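Local atomic coordinates of hypothetical protein TT1466 (Thermus thermophilus, PDB entry 1IUK), a protein that probably binds coenzyme A through a Rossmann-type CoA-binding domain, its precise cellular role being unknown. Residues 20-24 with 50-56; 31-36 with 124-128; 42-48 with 58-64; 71-77 with 95-101. All blocks are in the same frame, centred on the assembly; numbering follows the deposited sequence.

All four contacts belong to one Rossmann-type domain built on a parallel sheet with strand order 42-46, 15-19, 73-76, 98-100, 120-122. Contact 4 pairs two strands of this sheet near the centre of the chain. Contacts 1 and 3, with centres about 7 Å apart, lie at the 42-46 edge, where the excursion 50-64 folds back over the loop after strand 15-19 and over the edge strand. Contact 2 joins helix 28-38 to the final helix 126-134 over one sheet face, its centre about 12 Å from that of contact 4. Along the chain contacts 1 and 3 interleave, contact 4 follows, and contact 2 spans contacts 3 and 4, tying early and late parts together.

Contact 1. Residues 20-24 with 50-56; sequences GAHKD and FQGEELF
Segment 20-24 is an irregular loop: Gly-20 has positive phi (100/21), Ala-21 and His-22 are extended, Lys-23 turns to helical angles (-85/-33) and Asp-24 is extended again. Segment 50-56 starts with a type II beta turn from Phe-50 to Glu-53, closed by Glu-53 N to Phe-50 O at 2.9 Å. Gly-52 holds the positive-phi position of that turn (91/-22). After the short strand 54-55, Phe-56 adopts left-handed backbone angles (58/35). The CA atoms come nearest at Lys-23 and Leu-55 (6.7 Å) and at His-22 and Phe-50 (7.4 Å). Phe-50 (chi1 m) directs its ring edge at the face of His-22 (chi1 t), an edge-to-face pair with centroids 4.8 Å apart and planes at 61°. Lys-23 CB reaches Phe-50 CE2 at 3.5 Å, and Lys-23 CG lies 3.4 Å from Leu-55 CD2. Deeper in, Ala-21 CB meets Leu-55 CD1 and Phe-56 CE2, both at 4.0 Å. Such a loop, following the first strand of a Rossmann fold, commonly borders the nucleotide site, and this one may do so for CoA. Ala-21 and Leu-55 both rest on Pro-45 of strand 42-46, and Phe-56 is wedged between that strand and Pro-33 of helix 28-38.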
# COMPACT_ATOMS: atom_id res chain seq x y z
N GLY A 20 -6.78 -2.07 3.09
CA GLY A 20 -7.90 -2.75 2.47
C GLY A 20 -7.55 -4.22 2.24
O GLY A 20 -8.18 -4.88 1.40
N ALA A 21 -6.56 -4.72 2.98
CA ALA A 21 -6.08 -6.11 2.91
C ALA A 21 -7.26 -7.06 3.02
O ALA A 21 -8.13 -6.87 3.88
CB ALA A 21 -5.12 -6.38 4.05
N HIS A 22 -7.29 -8.09 2.17
CA HIS A 22 -8.40 -9.03 2.16
C HIS A 22 -8.02 -10.48 2.47
O HIS A 22 -6.90 -10.91 2.18
CB HIS A 22 -9.12 -8.97 0.82
CG HIS A 22 -10.56 -9.37 0.89
ND1 HIS A 22 -11.59 -8.48 0.75
CD2 HIS A 22 -11.13 -10.58 1.12
CE1 HIS A 22 -12.74 -9.10 0.90
NE2 HIS A 22 -12.49 -10.38 1.12
N LYS A 23 -8.95 -11.22 3.05
CA LYS A 23 -8.74 -12.62 3.41
C LYS A 23 -9.03 -13.56 2.23
O LYS A 23 -8.39 -14.61 2.09
CB LYS A 23 -9.66 -12.98 4.59
CG LYS A 23 -9.01 -13.86 5.63
CD LYS A 23 -8.77 -15.26 5.08
CE LYS A 23 -7.30 -15.49 4.73
NZ LYS A 23 -7.12 -16.23 3.44
N ASP A 24 -9.98 -13.20 1.38
CA ASP A 24 -10.33 -14.03 0.23
C ASP A 24 -9.16 -14.11 -0.74
O ASP A 24 -8.70 -13.10 -1.26
CB ASP A 24 -11.58 -13.47 -0.47
CG ASP A 24 -12.03 -14.32 -1.66
OD1 ASP A 24 -13.11 -14.03 -2.23
OD2 ASP A 24 -11.31 -15.27 -2.03
N PHE A 50 -11.22 -7.15 8.81
CA PHE A 50 -10.54 -8.39 9.22
C PHE A 50 -9.67 -8.16 10.43
O PHE A 50 -8.70 -8.88 10.65
CB PHE A 50 -9.68 -8.94 8.09
CG PHE A 50 -10.45 -9.24 6.86
CD1 PHE A 50 -10.45 -8.34 5.79
CD2 PHE A 50 -11.23 -10.39 6.78
CE1 PHE A 50 -11.22 -8.58 4.66
CE2 PHE A 50 -12.01 -10.64 5.64
CZ PHE A 50 -12.00 -9.73 4.58
N GLN A 51 -10.01 -7.15 11.22
CA GLN A 51 -9.22 -6.84 12.40
C GLN A 51 -9.00 -8.09 13.27
O GLN A 51 -9.94 -8.79 13.62
CB GLN A 51 -9.92 -5.75 13.22
CG GLN A 51 -9.10 -5.27 14.40
CD GLN A 51 -9.30 -6.11 15.65
OE1 GLN A 51 -8.33 -6.48 16.34
NE2 GLN A 51 -10.56 -6.42 15.96
N GLY A 52 -7.74 -8.35 13.60
CA GLY A 52 -7.40 -9.49 14.43
C GLY A 52 -7.09 -10.77 13.68
O GLY A 52 -6.43 -11.66 14.20
N GLU A 53 -7.56 -10.88 12.45
CA GLU A 53 -7.31 -12.08 11.66
C GLU A 53 -5.90 -12.08 11.11
O GLU A 53 -5.39 -11.04 10.67
CB GLU A 53 -8.32 -12.17 10.52
CG GLU A 53 -9.63 -12.83 10.88
CD GLU A 53 -10.50 -13.08 9.66
OE1 GLU A 53 -11.55 -12.40 9.53
OE2 GLU A 53 -10.13 -13.95 8.83
N GLU A 54 -5.25 -13.23 11.12
CA GLU A 54 -3.89 -13.30 10.60
C GLU A 54 -3.87 -13.29 9.08
O GLU A 54 -4.43 -14.18 8.43
CB GLU A 54 -3.19 -14.56 11.11
CG GLU A 54 -1.67 -14.48 11.08
CD GLU A 54 -1.03 -15.85 10.87
OE1 GLU A 54 -0.14 -15.97 10.00
OE2 GLU A 54 -1.42 -16.80 11.58
N LEU A 55 -3.25 -12.26 8.51
CA LEU A 55 -3.16 -12.15 7.06
C LEU A 55 -1.69 -11.94 6.73
O LEU A 55 -1.03 -11.10 7.33
CB LEU A 55 -3.98 -10.97 6.54
CG LEU A 55 -5.51 -11.09 6.47
CD1 LEU A 55 -6.07 -9.91 5.71
CD2 LEU A 55 -5.92 -12.37 5.78
N PHE A 56 -1.19 -12.72 5.78
CA PHE A 56 0.20 -12.60 5.37
C PHE A 56 1.18 -12.80 6.52
O PHE A 56 2.23 -12.16 6.56
CB PHE A 56 0.42 -11.24 4.70
CG PHE A 56 -0.70 -10.84 3.80
CD1 PHE A 56 -1.18 -11.72 2.83
CD2 PHE A 56 -1.34 -9.62 3.97
CE1 PHE A 56 -2.27 -11.39 2.04
CE2 PHE A 56 -2.43 -9.27 3.18
CZ PHE A 56 -2.90 -10.16 2.22

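Contact 2. Residues 31-36 with 124-128; sequences YVPRYL and RCLMV
This is an apolar helix-to-helix contact in which the first turn of helix 126-134, the last helix of the Rossmann-type domain, packs against the middle of helix 28-38 on one side of the parallel sheet. Residues 31-36 are helical, with Tyr-35 N to Tyr-31 O at 3.1 Å and Leu-36 N to Val-32 O at 3.0 Å, and a kink at Pro-33, whose nitrogen has no bond to the preceding turn. Across the interface Cys-125 is extended (-93/117) at the N-cap position, and the helix begins at Leu-126. The CA atoms approach most closely at Val-32 and Met-127, 5.7 Å apart. Met-127, with chi angles t, t and p, supplies most of the covered surface on its side. Its CE ends 3.7 Å from Tyr-31 CE1 at the ring edge. Val-32 (chi1 t) fills the space beside it, placing CG1 4.1 Å from Met-127 CB and CG2 3.9 Å from Cys-125 SG. Nearer the sheet, Leu-36 CD2 touches Leu-126 CD2 at 3.9 Å, and both leucines also touch Asp-75 of strand 73-76. Tyr-35 (chi1 t) hydrogen-bonds through its hydroxyl to His-130, one turn further along helix 126-134. Its ring receives a CH-pi contact, Met-127 CG standing 3.7 Å from the centroid, and a Met-aromatic contact, with Met-127 SD 4.3 Å from the same Tyr-35 centroid in an oblique position.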
# COMPACT_ATOMS: atom_id res chain seq x y z
N TYR A 31 -3.93 -11.50 -3.06
CA TYR A 31 -2.84 -12.10 -3.82
C TYR A 31 -1.68 -11.17 -4.18
O TYR A 31 -0.55 -11.65 -4.34
CB TYR A 31 -3.38 -12.84 -5.07
CG TYR A 31 -3.96 -12.02 -6.19
CD1 TYR A 31 -3.14 -11.27 -7.03
CD2 TYR A 31 -5.34 -12.04 -6.45
CE1 TYR A 31 -3.67 -10.57 -8.12
CE2 TYR A 31 -5.88 -11.35 -7.53
CZ TYR A 31 -5.04 -10.61 -8.36
OH TYR A 31 -5.57 -9.91 -9.42
N VAL A 32 -1.91 -9.86 -4.27
CA VAL A 32 -0.80 -8.95 -4.57
C VAL A 32 0.09 -8.91 -3.32
O VAL A 32 1.32 -9.05 -3.41
CB VAL A 32 -1.30 -7.53 -4.95
CG1 VAL A 32 -0.16 -6.54 -4.92
CG2 VAL A 32 -1.92 -7.57 -6.34
N PRO A 33 -0.50 -8.73 -2.14
CA PRO A 33 0.31 -8.71 -0.91
C PRO A 33 1.07 -10.04 -0.73
O PRO A 33 2.18 -10.08 -0.18
CB PRO A 33 -0.73 -8.50 0.19
CG PRO A 33 -1.88 -7.85 -0.49
CD PRO A 33 -1.92 -8.43 -1.86
N ARG A 34 0.45 -11.13 -1.18
CA ARG A 34 1.05 -12.45 -1.09
C ARG A 34 2.34 -12.48 -1.91
O ARG A 34 3.38 -12.95 -1.43
CB ARG A 34 0.07 -13.49 -1.64
CG ARG A 34 -0.08 -14.72 -0.79
CD ARG A 34 -0.55 -15.90 -1.62
NE ARG A 34 0.03 -17.15 -1.16
CZ ARG A 34 0.75 -17.97 -1.92
NH1 ARG A 34 0.97 -17.66 -3.19
NH2 ARG A 34 1.25 -19.09 -1.40
N TYR A 35 2.26 -11.98 -3.13
CA TYR A 35 3.42 -11.92 -4.01
C TYR A 35 4.54 -11.09 -3.37
O TYR A 35 5.72 -11.48 -3.39
CB TYR A 35 3.04 -11.28 -5.34
CG TYR A 35 4.23 -10.86 -6.18
CD1 TYR A 35 4.76 -9.58 -6.08
CD2 TYR A 35 4.82 -11.75 -7.09
CE1 TYR A 35 5.85 -9.19 -6.85
CE2 TYR A 35 5.91 -11.37 -7.87
CZ TYR A 35 6.42 -10.09 -7.75
OH TYR A 35 7.48 -9.69 -8.53
N LEU A 36 4.16 -9.94 -2.82
CA LEU A 36 5.10 -9.02 -2.20
C LEU A 36 5.86 -9.64 -1.05
O LEU A 36 7.07 -9.43 -0.92
CB LEU A 36 4.35 -7.78 -1.71
CG LEU A 36 4.30 -6.51 -2.57
CD1 LEU A 36 4.77 -6.74 -3.99
CD2 LEU A 36 2.88 -5.99 -2.56
N ARG A 124 -1.83 1.68 -10.72
CA ARG A 124 -0.85 0.70 -11.18
C ARG A 124 -0.91 -0.47 -10.21
O ARG A 124 -1.23 -0.30 -9.04
CB ARG A 124 0.56 1.29 -11.18
CG ARG A 124 0.85 2.19 -12.36
CD ARG A 124 2.32 2.14 -12.74
NE ARG A 124 3.12 3.18 -12.10
CZ ARG A 124 4.36 3.53 -12.46
NH1 ARG A 124 4.96 2.91 -13.47
NH2 ARG A 124 4.99 4.50 -11.81
N CYS A 125 -0.64 -1.68 -10.70
CA CYS A 125 -0.64 -2.85 -9.85
C CYS A 125 0.79 -3.03 -9.36
O CYS A 125 1.69 -3.26 -10.17
CB CYS A 125 -1.09 -4.10 -10.62
SG CYS A 125 -1.21 -5.57 -9.58
N LEU A 126 0.99 -2.92 -8.05
CA LEU A 126 2.32 -3.05 -7.48
C LEU A 126 3.02 -4.37 -7.86
O LEU A 126 4.23 -4.39 -8.10
CB LEU A 126 2.26 -2.89 -5.95
CG LEU A 126 3.58 -2.83 -5.18
CD1 LEU A 126 4.59 -1.95 -5.91
CD2 LEU A 126 3.32 -2.29 -3.77
N MET A 127 2.27 -5.47 -7.91
CA MET A 127 2.87 -6.76 -8.27
C MET A 127 3.40 -6.70 -9.70
O MET A 127 4.56 -7.05 -9.97
CB MET A 127 1.84 -7.89 -8.19
CG MET A 127 2.37 -9.22 -8.74
SD MET A 127 1.23 -10.56 -8.37
CE MET A 127 -0.23 -9.95 -9.27
N VAL A 128 2.54 -6.26 -10.60
CA VAL A 128 2.90 -6.15 -12.00
C VAL A 128 4.12 -5.26 -12.15
O VAL A 128 5.10 -5.64 -12.80
CB VAL A 128 1.74 -5.58 -12.80
CG1 VAL A 128 2.22 -5.08 -14.15
CG2 VAL A 128 0.66 -6.64 -12.96

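Contact 3. Residues 42-48 with 58-64; sequences RVLPVNP and EEAVASL
Strand 42-46, an edge of the parallel Rossmann-type sheet, is flanked here by residues 58-64, which join it at a single bridge, Val-46 with Val-61 (CA-CA 5.0 Å). Val-61 N donates to Pro-45 O (3.2 Å) and Asn-47 N to Val-61 O (2.9 Å), so Val-61 uses both backbone groups. Val-46 (chi1 t) and Val-61 (chi1 m) touch through their CG2 atoms at 3.8 Å; Val-46 CG2 also meets Leu-64 CD2 at 3.9 Å. The m,t rotamer of Leu-64 carries its end back toward the strand, where it also packs on Leu-19 and helix 87-93. Pro-45, with a C-gamma endo ring, takes Ala-60 CB at 4.0 Å from its CG, and Pro-48 CB lies 4.0 Å from Ala-62 CB. Asn-47 points away, its ND2 bound to Ala-21 O. A water donates to Pro-45 O (2.9 Å) and Glu-59 O (2.8 Å), linking the backbones before the bridge. Glu-58, folded by chi1 and chi2 both m, lays its CB 3.6 Å from Pro-45 CD and its CG 3.6 Å from Val-43 O. Arg-42 begins t,t and, at the exposed end, closes a salt bridge from NH2 to Glu-58 OE2 at 3.1 Å.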
# COMPACT_ATOMS: atom_id res chain seq x y z
N ARG A 42 8.01 -6.93 4.20
CA ARG A 42 7.25 -7.22 5.39
C ARG A 42 5.92 -6.55 5.09
O ARG A 42 5.85 -5.32 5.01
CB ARG A 42 7.87 -6.59 6.63
CG ARG A 42 6.96 -6.70 7.85
CD ARG A 42 7.61 -6.17 9.11
NE ARG A 42 7.21 -6.96 10.27
CZ ARG A 42 7.94 -7.94 10.78
NH1 ARG A 42 9.12 -8.24 10.23
NH2 ARG A 42 7.49 -8.64 11.82
N VAL A 43 4.88 -7.35 4.89
CA VAL A 43 3.57 -6.81 4.57
C VAL A 43 2.73 -6.75 5.83
O VAL A 43 2.59 -7.73 6.57
CB VAL A 43 2.86 -7.67 3.49
CG1 VAL A 43 3.71 -7.71 2.23
CG2 VAL A 43 2.63 -9.07 4.00
N LEU A 44 2.18 -5.56 6.08
CA LEU A 44 1.36 -5.31 7.25
C LEU A 44 -0.08 -5.06 6.82
O LEU A 44 -0.39 -4.02 6.25
CB LEU A 44 1.90 -4.09 8.00
CG LEU A 44 3.40 -4.15 8.31
CD1 LEU A 44 3.86 -2.82 8.89
CD2 LEU A 44 3.66 -5.30 9.27
N PRO A 45 -0.96 -6.05 7.06
CA PRO A 45 -2.37 -5.90 6.66
C PRO A 45 -3.18 -4.92 7.53
O PRO A 45 -3.15 -4.99 8.76
CB PRO A 45 -2.90 -7.33 6.75
CG PRO A 45 -2.10 -7.94 7.89
CD PRO A 45 -0.70 -7.35 7.70
N VAL A 46 -3.90 -4.02 6.87
CA VAL A 46 -4.75 -3.06 7.58
C VAL A 46 -6.16 -3.09 6.96
O VAL A 46 -6.34 -2.77 5.80
CB VAL A 46 -4.19 -1.61 7.51
CG1 VAL A 46 -5.07 -0.68 8.35
CG2 VAL A 46 -2.76 -1.57 8.04
N ASN A 47 -7.14 -3.47 7.76
CA ASN A 47 -8.53 -3.53 7.31
C ASN A 47 -9.39 -3.83 8.51
O ASN A 47 -9.29 -4.91 9.11
CB ASN A 47 -8.73 -4.63 6.25
CG ASN A 47 -10.02 -4.45 5.48
OD1 ASN A 47 -10.95 -3.79 5.94
ND2 ASN A 47 -10.10 -5.06 4.30
N PRO A 48 -10.25 -2.89 8.89
CA PRO A 48 -11.12 -3.11 10.05
C PRO A 48 -11.99 -4.34 9.83
O PRO A 48 -12.36 -5.02 10.79
CB PRO A 48 -11.94 -1.83 10.14
CG PRO A 48 -11.83 -1.19 8.81
CD PRO A 48 -10.49 -1.58 8.26
N GLU A 58 0.81 -11.89 9.49
CA GLU A 58 0.66 -10.83 10.47
C GLU A 58 -0.80 -10.62 10.86
O GLU A 58 -1.71 -10.89 10.08
CB GLU A 58 1.22 -9.52 9.91
CG GLU A 58 2.72 -9.52 9.70
CD GLU A 58 3.50 -9.71 11.00
OE1 GLU A 58 2.88 -9.83 12.08
OE2 GLU A 58 4.74 -9.74 10.94
N GLU A 59 -1.03 -10.13 12.08
CA GLU A 59 -2.39 -9.86 12.52
C GLU A 59 -2.84 -8.54 11.90
O GLU A 59 -2.14 -7.53 11.99
CB GLU A 59 -2.45 -9.76 14.04
CG GLU A 59 -3.85 -9.50 14.60
CD GLU A 59 -3.97 -9.86 16.08
OE1 GLU A 59 -3.90 -11.07 16.41
OE2 GLU A 59 -4.13 -8.94 16.91
N ALA A 60 -4.00 -8.56 11.25
CA ALA A 60 -4.53 -7.35 10.62
C ALA A 60 -4.98 -6.38 11.70
O ALA A 60 -5.50 -6.80 12.74
CB ALA A 60 -5.71 -7.70 9.70
N VAL A 61 -4.77 -5.10 11.47
CA VAL A 61 -5.18 -4.07 12.42
C VAL A 61 -6.27 -3.22 11.75
O VAL A 61 -6.37 -3.19 10.52
CB VAL A 61 -3.97 -3.18 12.86
CG1 VAL A 61 -2.95 -4.02 13.63
CG2 VAL A 61 -3.30 -2.53 11.66
N ALA A 62 -7.08 -2.53 12.54
CA ALA A 62 -8.16 -1.74 11.98
C ALA A 62 -7.75 -0.40 11.40
O ALA A 62 -8.35 0.05 10.42
CB ALA A 62 -9.25 -1.54 13.02
N SER A 63 -6.72 0.24 11.98
CA SER A 63 -6.28 1.55 11.51
C SER A 63 -4.79 1.64 11.28
O SER A 63 -4.00 0.98 11.95
CB SER A 63 -6.66 2.62 12.53
OG SER A 63 -5.68 3.65 12.58
N LEU A 64 -4.40 2.50 10.34
CA LEU A 64 -3.00 2.70 10.01
C LEU A 64 -2.22 3.11 11.25
O LEU A 64 -1.06 2.75 11.40
CB LEU A 64 -2.86 3.76 8.92
CG LEU A 64 -3.28 3.38 7.50
CD1 LEU A 64 -3.13 4.59 6.60
CD2 LEU A 64 -2.42 2.21 6.99
O HOH W 1 -0.89 -5.52 10.49

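Contact 4. Residues 71-77 with 95-101; sequences VDILDVF and PGLVWLQ
Gln-101 NE2 donates to Asp-75 OD1 at 2.5 Å, a short side-chain hydrogen bond at the C-terminal ends of two parallel strands. Behind it runs a backbone ladder: Gly-96 N to Val-71 O (2.9 Å), Leu-74 N to Leu-97 O, Trp-99 N to Leu-74 O and Val-76 N to Trp-99 O (each 2.8 Å), then Gln-101 N to Val-76 O (2.9 Å). The register is Leu-74 with Val-98, Asp-75 with Trp-99 and Val-76 with Leu-100, CA atoms 4.8 to 4.9 Å apart; the strand axes come within 4.8 Å and diverge by 18°. With helix 87-93 in the connection, this is a beta-alpha-beta unit of the Rossmann-type sheet. One face carries Leu-74, Val-76, Val-98 and Leu-100: Val-76 (chi1 t) puts CB 3.7 Å from Leu-100 CD2 and CG2 4.1 Å from Val-98 CG1. The other carries Asp-75 and Trp-99 (both chi1 t), with Trp-99 NE1 bonded to Arg-124 O. Gln-101 (chi1 and chi2 m) lays its CG over the Phe-77 ring, 3.4 Å from the centroid, in a CH-pi contact. Burying Asp-75 beneath helices 28-38 and 126-134 thus comes with a polar partner for its carboxylate, Gln-101, within an otherwise largely apolar core.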
# COMPACT_ATOMS: atom_id res chain seq x y z
N VAL A 71 6.31 2.82 7.77
CA VAL A 71 5.84 2.20 6.55
C VAL A 71 6.53 2.82 5.35
O VAL A 71 6.45 4.03 5.13
CB VAL A 71 4.31 2.38 6.42
CG1 VAL A 71 3.85 2.02 5.02
CG2 VAL A 71 3.62 1.53 7.47
N ASP A 72 7.22 1.99 4.58
CA ASP A 72 7.94 2.46 3.40
C ASP A 72 7.00 2.66 2.23
O ASP A 72 7.13 3.62 1.48
CB ASP A 72 9.04 1.47 3.02
CG ASP A 72 10.14 1.40 4.06
OD1 ASP A 72 10.46 0.30 4.53
OD2 ASP A 72 10.70 2.46 4.42
N ILE A 73 6.03 1.76 2.09
CA ILE A 73 5.05 1.83 1.01
C ILE A 73 3.66 1.53 1.54
O ILE A 73 3.46 0.55 2.26
CB ILE A 73 5.35 0.80 -0.11
CG1 ILE A 73 6.76 1.02 -0.66
CG2 ILE A 73 4.28 0.91 -1.22
CD1 ILE A 73 7.13 0.08 -1.79
N LEU A 74 2.70 2.39 1.21
CA LEU A 74 1.32 2.15 1.60
C LEU A 74 0.62 1.73 0.31
O LEU A 74 0.38 2.55 -0.57
CB LEU A 74 0.66 3.41 2.18
CG LEU A 74 -0.81 3.21 2.58
CD1 LEU A 74 -0.89 2.28 3.78
CD2 LEU A 74 -1.47 4.54 2.89
N ASP A 75 0.34 0.43 0.19
CA ASP A 75 -0.33 -0.13 -0.99
C ASP A 75 -1.82 -0.04 -0.69
O ASP A 75 -2.33 -0.76 0.17
CB ASP A 75 0.10 -1.59 -1.18
CG ASP A 75 -0.16 -2.12 -2.58
OD1 ASP A 75 -0.41 -1.34 -3.52
OD2 ASP A 75 -0.10 -3.36 -2.72
N VAL A 76 -2.50 0.86 -1.40
CA VAL A 76 -3.91 1.13 -1.20
C VAL A 76 -4.87 0.42 -2.15
O VAL A 76 -4.82 0.63 -3.37
CB VAL A 76 -4.18 2.67 -1.28
CG1 VAL A 76 -5.62 2.98 -0.89
CG2 VAL A 76 -3.21 3.41 -0.36
N PHE A 77 -5.75 -0.38 -1.57
CA PHE A 77 -6.75 -1.10 -2.35
C PHE A 77 -8.15 -0.54 -2.12
O PHE A 77 -9.11 -0.99 -2.75
CB PHE A 77 -6.72 -2.59 -1.98
CG PHE A 77 -5.53 -3.34 -2.53
CD1 PHE A 77 -5.58 -3.95 -3.79
CD2 PHE A 77 -4.35 -3.42 -1.80
CE1 PHE A 77 -4.47 -4.63 -4.30
CE2 PHE A 77 -3.23 -4.10 -2.31
CZ PHE A 77 -3.30 -4.71 -3.56
N PRO A 95 3.58 7.59 5.29
CA PRO A 95 4.35 6.49 4.70
C PRO A 95 5.33 7.11 3.72
O PRO A 95 5.11 8.24 3.27
CB PRO A 95 3.29 5.65 3.99
CG PRO A 95 2.28 6.65 3.58
CD PRO A 95 2.21 7.62 4.74
N GLY A 96 6.40 6.39 3.39
CA GLY A 96 7.38 6.92 2.46
C GLY A 96 6.85 7.12 1.05
O GLY A 96 7.33 7.97 0.31
N LEU A 97 5.86 6.32 0.68
CA LEU A 97 5.27 6.38 -0.66
C LEU A 97 3.85 5.81 -0.61
O LEU A 97 3.61 4.83 0.09
CB LEU A 97 6.13 5.55 -1.62
CG LEU A 97 5.63 5.30 -3.05
CD1 LEU A 97 5.64 6.59 -3.83
CD2 LEU A 97 6.55 4.30 -3.72
N VAL A 98 2.92 6.44 -1.33
CA VAL A 98 1.54 5.96 -1.38
C VAL A 98 1.29 5.41 -2.77
O VAL A 98 1.50 6.08 -3.78
CB VAL A 98 0.51 7.06 -1.06
CG1 VAL A 98 -0.91 6.59 -1.39
CG2 VAL A 98 0.60 7.41 0.42
N TRP A 99 0.84 4.16 -2.81
CA TRP A 99 0.59 3.46 -4.07
C TRP A 99 -0.89 3.14 -4.22
O TRP A 99 -1.41 2.27 -3.51
CB TRP A 99 1.40 2.15 -4.07
CG TRP A 99 1.45 1.42 -5.39
CD1 TRP A 99 0.44 0.72 -5.99
CD2 TRP A 99 2.57 1.36 -6.28
NE1 TRP A 99 0.86 0.23 -7.20
CE2 TRP A 99 2.16 0.61 -7.41
CE3 TRP A 99 3.88 1.87 -6.24
CZ2 TRP A 99 3.02 0.36 -8.49
CZ3 TRP A 99 4.73 1.61 -7.32
CH2 TRP A 99 4.29 0.87 -8.43
N LEU A 100 -1.57 3.82 -5.13
CA LEU A 100 -2.99 3.54 -5.35
C LEU A 100 -3.09 2.42 -6.38
O LEU A 100 -2.61 2.56 -7.52
CB LEU A 100 -3.71 4.79 -5.86
CG LEU A 100 -3.62 6.02 -4.96
CD1 LEU A 100 -4.49 7.13 -5.55
CD2 LEU A 100 -4.03 5.67 -3.52
N GLN A 101 -3.72 1.32 -5.99
CA GLN A 101 -3.86 0.17 -6.88
C GLN A 101 -4.74 0.44 -8.12
O GLN A 101 -5.35 1.49 -8.25
CB GLN A 101 -4.38 -1.02 -6.09
CG GLN A 101 -3.30 -1.66 -5.22
CD GLN A 101 -2.31 -2.49 -6.04
OE1 GLN A 101 -2.71 -3.25 -6.92
NE2 GLN A 101 -1.02 -2.34 -5.76